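Local coordinates for protein HcgC (Methanococcus maripaludis S2, PDB 5O4J) that catalyses the SAM-dependent C-methylation of a pyridinol precursor in the biosynthesis of the FeGP cofactor of [Fe]-hydrogenase, at the interface of chains A and B and the interface of chains A and C. Numbering follows the deposited sequence. Chains: chain A/B/C, HcgC.

Chain A meets two partners. Contact 1 joins it to chain B, while contacts 2 and 3 both lie between chains A and C and are largely the same set of residues with the chains exchanged: Gly4, Ile5, Tyr51, Tyr200 and Glu209 occur in each. The C-alpha centres of contacts 1 and 2 are about 19 Å apart, those of contacts 2 and 3 about 31 Å, and those of contacts 1 and 3 about 39 Å. With both interfaces two-fold symmetric, the two kinds of contact together could build the deposited tetramer of HcgC. Tyr51 also binds S-adenosyl-L-homocysteine (SAH), so the A-C interface borders the SAH site.

Contact 1: the interface of chains A and B. Residues chain A 139, 166-169, 254, 256; chain B 139-140.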
# COMPACT_ATOMS: atom_id res chain seq x y z
N ASN A 139 3.89 14.10 -8.64
CA ASN A 139 4.40 14.21 -7.28
C ASN A 139 5.92 14.00 -7.30
O ASN A 139 6.53 13.87 -8.36
CB ASN A 139 3.64 13.25 -6.38
CG ASN A 139 2.12 13.43 -6.49
OD1 ASN A 139 1.38 12.47 -6.74
ND2 ASN A 139 1.64 14.67 -6.32
N TYR A 166 -2.91 16.27 -11.18
CA TYR A 166 -2.54 15.38 -10.09
C TYR A 166 -3.73 14.51 -9.72
O TYR A 166 -4.88 14.77 -10.12
CB TYR A 166 -2.09 16.14 -8.84
CG TYR A 166 -1.07 17.21 -9.10
CD1 TYR A 166 0.22 16.89 -9.49
CD2 TYR A 166 -1.38 18.56 -8.93
CE1 TYR A 166 1.17 17.88 -9.72
CE2 TYR A 166 -0.45 19.55 -9.15
CZ TYR A 166 0.82 19.21 -9.55
OH TYR A 166 1.74 20.21 -9.76
N ARG A 167 -3.46 13.49 -8.92
CA ARG A 167 -4.51 12.68 -8.32
C ARG A 167 -4.65 13.07 -6.85
O ARG A 167 -3.68 13.02 -6.09
CB ARG A 167 -4.20 11.19 -8.47
CG ARG A 167 -4.07 10.76 -9.93
CD ARG A 167 -4.14 9.24 -10.08
NE ARG A 167 -3.01 8.59 -9.43
CZ ARG A 167 -3.07 7.48 -8.70
NH1 ARG A 167 -1.96 6.99 -8.18
NH2 ARG A 167 -4.22 6.86 -8.50
N SER A 168 -5.85 13.48 -6.45
CA SER A 168 -6.09 13.80 -5.05
C SER A 168 -5.85 12.57 -4.19
O SER A 168 -6.37 11.49 -4.47
CB SER A 168 -7.52 14.31 -4.88
OG SER A 168 -8.45 13.25 -5.04
N SER A 169 -5.02 12.73 -3.16
CA SER A 169 -4.70 11.72 -2.14
C SER A 169 -3.84 10.56 -2.64
O SER A 169 -3.58 9.65 -1.85
CB SER A 169 -5.95 11.13 -1.49
OG SER A 169 -6.62 12.13 -0.74
N ASP A 254 -7.39 15.71 -10.87
CA ASP A 254 -7.67 17.14 -10.76
C ASP A 254 -6.68 17.86 -11.67
O ASP A 254 -5.47 17.74 -11.48
CB ASP A 254 -7.51 17.58 -9.31
CG ASP A 254 -8.08 18.94 -9.04
OD1 ASP A 254 -8.84 19.46 -9.89
OD2 ASP A 254 -7.76 19.49 -7.97
N PHE A 256 -5.68 21.62 -13.61
CA PHE A 256 -5.91 23.06 -13.53
C PHE A 256 -4.71 23.78 -14.11
O PHE A 256 -3.59 23.27 -14.10
CB PHE A 256 -6.17 23.51 -12.08
CG PHE A 256 -5.13 23.03 -11.10
CD1 PHE A 256 -5.25 21.78 -10.50
CD2 PHE A 256 -4.05 23.83 -10.76
CE1 PHE A 256 -4.30 21.33 -9.59
CE2 PHE A 256 -3.10 23.39 -9.86
CZ PHE A 256 -3.23 22.15 -9.27
N ASN B 139 1.75 16.80 -1.48
CA ASN B 139 1.17 16.27 -2.70
C ASN B 139 -0.32 16.63 -2.71
O ASN B 139 -0.82 17.33 -1.82
CB ASN B 139 1.47 14.79 -2.78
CG ASN B 139 2.95 14.51 -2.59
OD1 ASN B 139 3.35 13.72 -1.73
ND2 ASN B 139 3.79 15.20 -3.37
N HIS B 140 -1.05 16.19 -3.73
CA HIS B 140 -2.30 16.87 -4.04
C HIS B 140 -3.43 16.48 -3.09
O HIS B 140 -3.71 15.30 -2.87
CB HIS B 140 -2.75 16.63 -5.47
CG HIS B 140 -3.85 17.56 -5.89
ND1 HIS B 140 -3.73 18.93 -5.80
CD2 HIS B 140 -5.10 17.32 -6.36
CE1 HIS B 140 -4.85 19.50 -6.22
NE2 HIS B 140 -5.69 18.55 -6.57
O HOH W 1 -1.05 13.86 -5.65
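B:His140 enters chain A of this HcgC-family methyltransferase with its imidazole edge toward A:Asp254, on strand 253-259, and its CB against A:Tyr166, on strand 159-167. The patch, repeated across a two-fold in the deposited tetramer, may help hold the A-B pair together. The histidine CG stands anti to the backbone N (chi1 -167°), which carries the ring away from its own loop and across the A:Asp254 side chain at about a right angle. NE2 donates a 2.7 Å hydrogen bond to A:Asp254 OD2, a carboxylate oxygen that lies near the imidazole plane and receives the bond on its anti lone pair. This carboxylate would probably favour the hydrogen on NE2 and may stabilise positive charge on the ring. The histidine and A:Tyr166 side chains also cross at about a right angle, their CB atoms 3.5 Å apart, while A:Phe256 CE1 touches B:His140 CE1 at 3.9 Å. An alanine in place of B:His140 would probably leave the A:Asp254 carboxylate without its cross-chain mate and open a gap where the imidazole lay against A:Tyr166 CD2 and A:Phe256 CE1. The backbone is held too: A:Ser169 N bonds to B:His140 O at 2.9 Å. Water 1 links B:His140 N with A:Arg167 O and with the A:Asn139 amide nitrogen ND2. Nearby, the two Asn139 side chains meet with their amide planes 58° apart, and A:Asn139 ND2 packs 3.6 Å from B:Asn139 CB.

Contact 2: the interface of chains A and C. Residues chain A 51, 178-179, 182, 207, 209; chain C 4-5, 11, 200.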
# COMPACT_ATOMS: atom_id res chain seq x y z
N TYR A 51 -0.07 13.37 -29.05
CA TYR A 51 -0.33 12.28 -28.12
C TYR A 51 -0.11 12.78 -26.69
O TYR A 51 0.82 13.56 -26.47
CB TYR A 51 0.60 11.11 -28.44
CG TYR A 51 0.68 10.04 -27.39
CD1 TYR A 51 1.53 10.17 -26.31
CD2 TYR A 51 -0.05 8.87 -27.50
CE1 TYR A 51 1.63 9.20 -25.35
CE2 TYR A 51 0.05 7.87 -26.55
CZ TYR A 51 0.89 8.04 -25.47
OH TYR A 51 0.99 7.05 -24.52
N MET A 178 -1.21 8.96 -19.99
CA MET A 178 -0.90 7.53 -19.86
C MET A 178 -0.55 7.17 -18.42
O MET A 178 -1.06 6.17 -17.89
CB MET A 178 0.25 7.16 -20.79
CG MET A 178 0.65 5.67 -20.74
SD MET A 178 -0.66 4.51 -21.09
CE MET A 178 -1.23 5.08 -22.69
N THR A 179 0.36 7.92 -17.79
CA THR A 179 0.74 7.65 -16.40
C THR A 179 -0.49 7.62 -15.50
O THR A 179 -0.64 6.71 -14.66
CB THR A 179 1.72 8.71 -15.89
OG1 THR A 179 2.94 8.68 -16.64
CG2 THR A 179 2.05 8.51 -14.41
N VAL A 182 -2.67 4.50 -16.10
CA VAL A 182 -2.02 3.34 -15.50
C VAL A 182 -2.23 3.34 -13.99
O VAL A 182 -2.61 2.33 -13.39
CB VAL A 182 -0.52 3.33 -15.86
CG1 VAL A 182 0.24 2.29 -15.04
CG2 VAL A 182 -0.36 3.06 -17.35
N TYR A 207 2.20 -2.01 -22.81
CA TYR A 207 2.98 -0.82 -23.14
C TYR A 207 2.35 -0.17 -24.38
O TYR A 207 2.86 -0.26 -25.50
CB TYR A 207 4.43 -1.21 -23.34
CG TYR A 207 5.34 -0.07 -23.71
CD1 TYR A 207 5.37 1.09 -22.95
CD2 TYR A 207 6.18 -0.16 -24.80
CE1 TYR A 207 6.21 2.15 -23.30
CE2 TYR A 207 7.01 0.89 -25.16
CZ TYR A 207 7.02 2.03 -24.40
OH TYR A 207 7.86 3.06 -24.75
N GLU A 209 2.15 2.81 -25.23
CA GLU A 209 3.02 3.83 -25.81
C GLU A 209 3.87 3.25 -26.94
O GLU A 209 4.10 3.91 -27.96
CB GLU A 209 3.87 4.41 -24.69
CG GLU A 209 4.98 5.34 -25.08
CD GLU A 209 5.84 5.69 -23.88
OE1 GLU A 209 5.28 6.24 -22.91
OE2 GLU A 209 7.05 5.37 -23.90
N GLY C 4 11.95 5.89 -25.27
CA GLY C 4 10.50 5.97 -25.20
C GLY C 4 9.95 6.88 -26.27
O GLY C 4 10.22 6.71 -27.46
N ILE C 5 9.17 7.88 -25.86
CA ILE C 5 8.60 8.82 -26.81
C ILE C 5 9.67 9.71 -27.41
O ILE C 5 9.59 10.11 -28.58
CB ILE C 5 7.50 9.64 -26.11
CG1 ILE C 5 6.34 8.72 -25.71
CG2 ILE C 5 7.03 10.79 -27.00
CD1 ILE C 5 5.31 9.38 -24.79
N THR C 11 12.65 2.99 -22.04
CA THR C 11 11.71 1.90 -21.84
C THR C 11 12.49 0.63 -21.58
O THR C 11 13.36 0.26 -22.37
CB THR C 11 10.80 1.72 -23.04
OG1 THR C 11 10.12 2.96 -23.29
CG2 THR C 11 9.79 0.61 -22.79
N TYR C 200 6.20 5.51 -15.09
CA TYR C 200 5.11 4.58 -14.83
C TYR C 200 5.62 3.17 -15.09
O TYR C 200 6.67 2.97 -15.70
CB TYR C 200 3.86 4.90 -15.67
CG TYR C 200 4.02 4.75 -17.18
CD1 TYR C 200 3.91 3.50 -17.78
CD2 TYR C 200 4.23 5.85 -17.99
CE1 TYR C 200 4.04 3.35 -19.15
CE2 TYR C 200 4.36 5.71 -19.36
CZ TYR C 200 4.26 4.46 -19.94
OH TYR C 200 4.37 4.31 -21.29
O HOH W 2 2.12 2.79 -22.26
O HOH W 3 8.96 5.23 -21.99
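C:Tyr200 OH donates a hydrogen bond to A:Glu209 OE1 at 2.7 Å, in a symmetric patch of the deposited HcgC tetramer that may help hold the A-C pair together. The oxygen lies at the edge of the ring, in its plane, but the phenol approaches from above the carboxylate, whose plane stands 86° from the ring. C:Thr11 OG1 likewise donates to A:Tyr207 OH at 2.7 Å, the side chains meeting tip to tip. A:Tyr207 OH in turn donates to A:Glu209 OE2 at 2.6 Å, so both carboxylate oxygens are gripped and the group's rotation is restrained. Two waters reinforce this network: water 2 connects C:Tyr200 OH with A:Glu209 N at the start of helix 208-213, and water 3 connects C:Thr11 OG1 with OE2.

Apolar contacts flank the hydrogen bonds. C:Thr11 CG2, anti to its backbone N, rests over the A:Tyr207 ring 3.8 Å from the centroid. A:Met178 CG, on helix 177-193, reaches the C:Tyr200 ring. C:Ile5 crosses A:Glu209 at about a right angle, its CG1 against the carboxylate carbon CD. The tip of the isoleucine extends to the SAH-binding tyrosine, with C:Ile5 CD1 3.7 Å from A:Tyr51 CE1.

Contact 3: the interface of chains A and C. Residues chain A 4-5, 200; chain C 51, 74, 209, 213.
A:Ile5 CG1 lies anti to its carbonyl carbon (chi1 -65°) and its chain then runs extended to CD1 (chi2 168°), laying the isoleucine obliquely over the C:Phe213 ring and across C:Glu209. CG1 sits over one face of the phenylalanine, 3.8 Å from the ring centroid and offset toward the rim, with the other branch, CG2, 3.7 Å from C:Phe213 CE1. Both branches of the isoleucine thus bear on the same aromatic ring. C:Phe213 in turn stands edge-on over the face of C:Tyr51, its CE2 3.5 Å above the tyrosine plane and over the ring centre, which steadies the ring that A:Ile5 rests on.

The A:Tyr200 bond to C:Glu209, the water 4 bridge beside it and the A:Ile5 contacts with C:Glu209 and C:Tyr51 are twins, under the two-fold, of the pairs in contact 2. A further water, 2.7 Å from A:Ile5 O, also contacts C:Gln74, whose side chain is poorly ordered. A:Ile5 also touches a bound pyridinol; by setting it against the SAH-binding C:Tyr51 the contact may couple the A-C interface to the SAH site, though the structure alone does not show that this pyridinol position is the catalytic one.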
# COMPACT_ATOMS: atom_id res chain seq x y z
N GLY A 4 -15.47 -18.81 -14.97
CA GLY A 4 -14.06 -19.02 -15.15
C GLY A 4 -13.72 -20.44 -15.56
O GLY A 4 -14.24 -20.95 -16.56
N ILE A 5 -12.84 -21.07 -14.79
CA ILE A 5 -12.39 -22.43 -15.07
C ILE A 5 -13.52 -23.42 -14.85
O ILE A 5 -13.64 -24.43 -15.56
CB ILE A 5 -11.16 -22.75 -14.20
CG1 ILE A 5 -10.00 -21.85 -14.61
CG2 ILE A 5 -10.77 -24.22 -14.27
CD1 ILE A 5 -8.84 -21.87 -13.66
N TYR A 200 -8.35 -13.16 -7.87
CA TYR A 200 -7.28 -12.30 -8.38
C TYR A 200 -7.89 -11.28 -9.31
O TYR A 200 -9.03 -11.42 -9.75
CB TYR A 200 -6.17 -13.12 -9.07
CG TYR A 200 -6.56 -13.84 -10.35
CD1 TYR A 200 -6.56 -13.18 -11.58
CD2 TYR A 200 -6.90 -15.18 -10.34
CE1 TYR A 200 -6.90 -13.84 -12.76
CE2 TYR A 200 -7.26 -15.85 -11.51
CZ TYR A 200 -7.25 -15.17 -12.71
OH TYR A 200 -7.57 -15.82 -13.87
N TYR C 51 -3.99 -27.83 -15.63
CA TYR C 51 -3.65 -26.42 -15.53
C TYR C 51 -3.60 -26.01 -14.05
O TYR C 51 -4.44 -26.48 -13.29
CB TYR C 51 -4.68 -25.59 -16.29
CG TYR C 51 -4.65 -24.10 -16.06
CD1 TYR C 51 -5.30 -23.53 -14.97
CD2 TYR C 51 -4.02 -23.26 -16.97
CE1 TYR C 51 -5.29 -22.16 -14.77
CE2 TYR C 51 -4.02 -21.90 -16.78
CZ TYR C 51 -4.66 -21.35 -15.68
OH TYR C 51 -4.65 -19.99 -15.49
N GLN C 74 -11.44 -31.07 -18.86
CA GLN C 74 -11.36 -30.43 -20.17
C GLN C 74 -10.49 -31.28 -21.10
O GLN C 74 -9.26 -31.30 -20.92
CB GLN C 74 -10.77 -29.03 -20.05
CG GLN C 74 -11.54 -28.08 -19.16
CD GLN C 74 -12.75 -27.49 -19.84
OE1 GLN C 74 -12.76 -27.30 -21.06
NE2 GLN C 74 -13.77 -27.17 -19.05
N GLU C 209 -6.19 -16.92 -18.27
CA GLU C 209 -7.08 -18.05 -18.01
C GLU C 209 -8.14 -18.18 -19.10
O GLU C 209 -8.49 -19.29 -19.52
CB GLU C 209 -7.70 -17.85 -16.63
CG GLU C 209 -8.81 -18.78 -16.23
CD GLU C 209 -9.43 -18.33 -14.91
OE1 GLU C 209 -8.70 -18.26 -13.90
OE2 GLU C 209 -10.64 -18.03 -14.91
N PHE C 213 -9.34 -21.47 -21.17
CA PHE C 213 -10.60 -22.11 -20.84
C PHE C 213 -11.80 -21.58 -21.62
O PHE C 213 -12.81 -22.28 -21.70
CB PHE C 213 -10.86 -21.99 -19.34
CG PHE C 213 -9.95 -22.84 -18.53
CD1 PHE C 213 -10.25 -24.17 -18.33
CD2 PHE C 213 -8.78 -22.33 -18.00
CE1 PHE C 213 -9.40 -24.98 -17.60
CE2 PHE C 213 -7.94 -23.13 -17.28
CZ PHE C 213 -8.25 -24.45 -17.07
O HOH W 4 -5.67 -15.20 -15.91
O HOH W 5 -12.73 -26.87 -16.30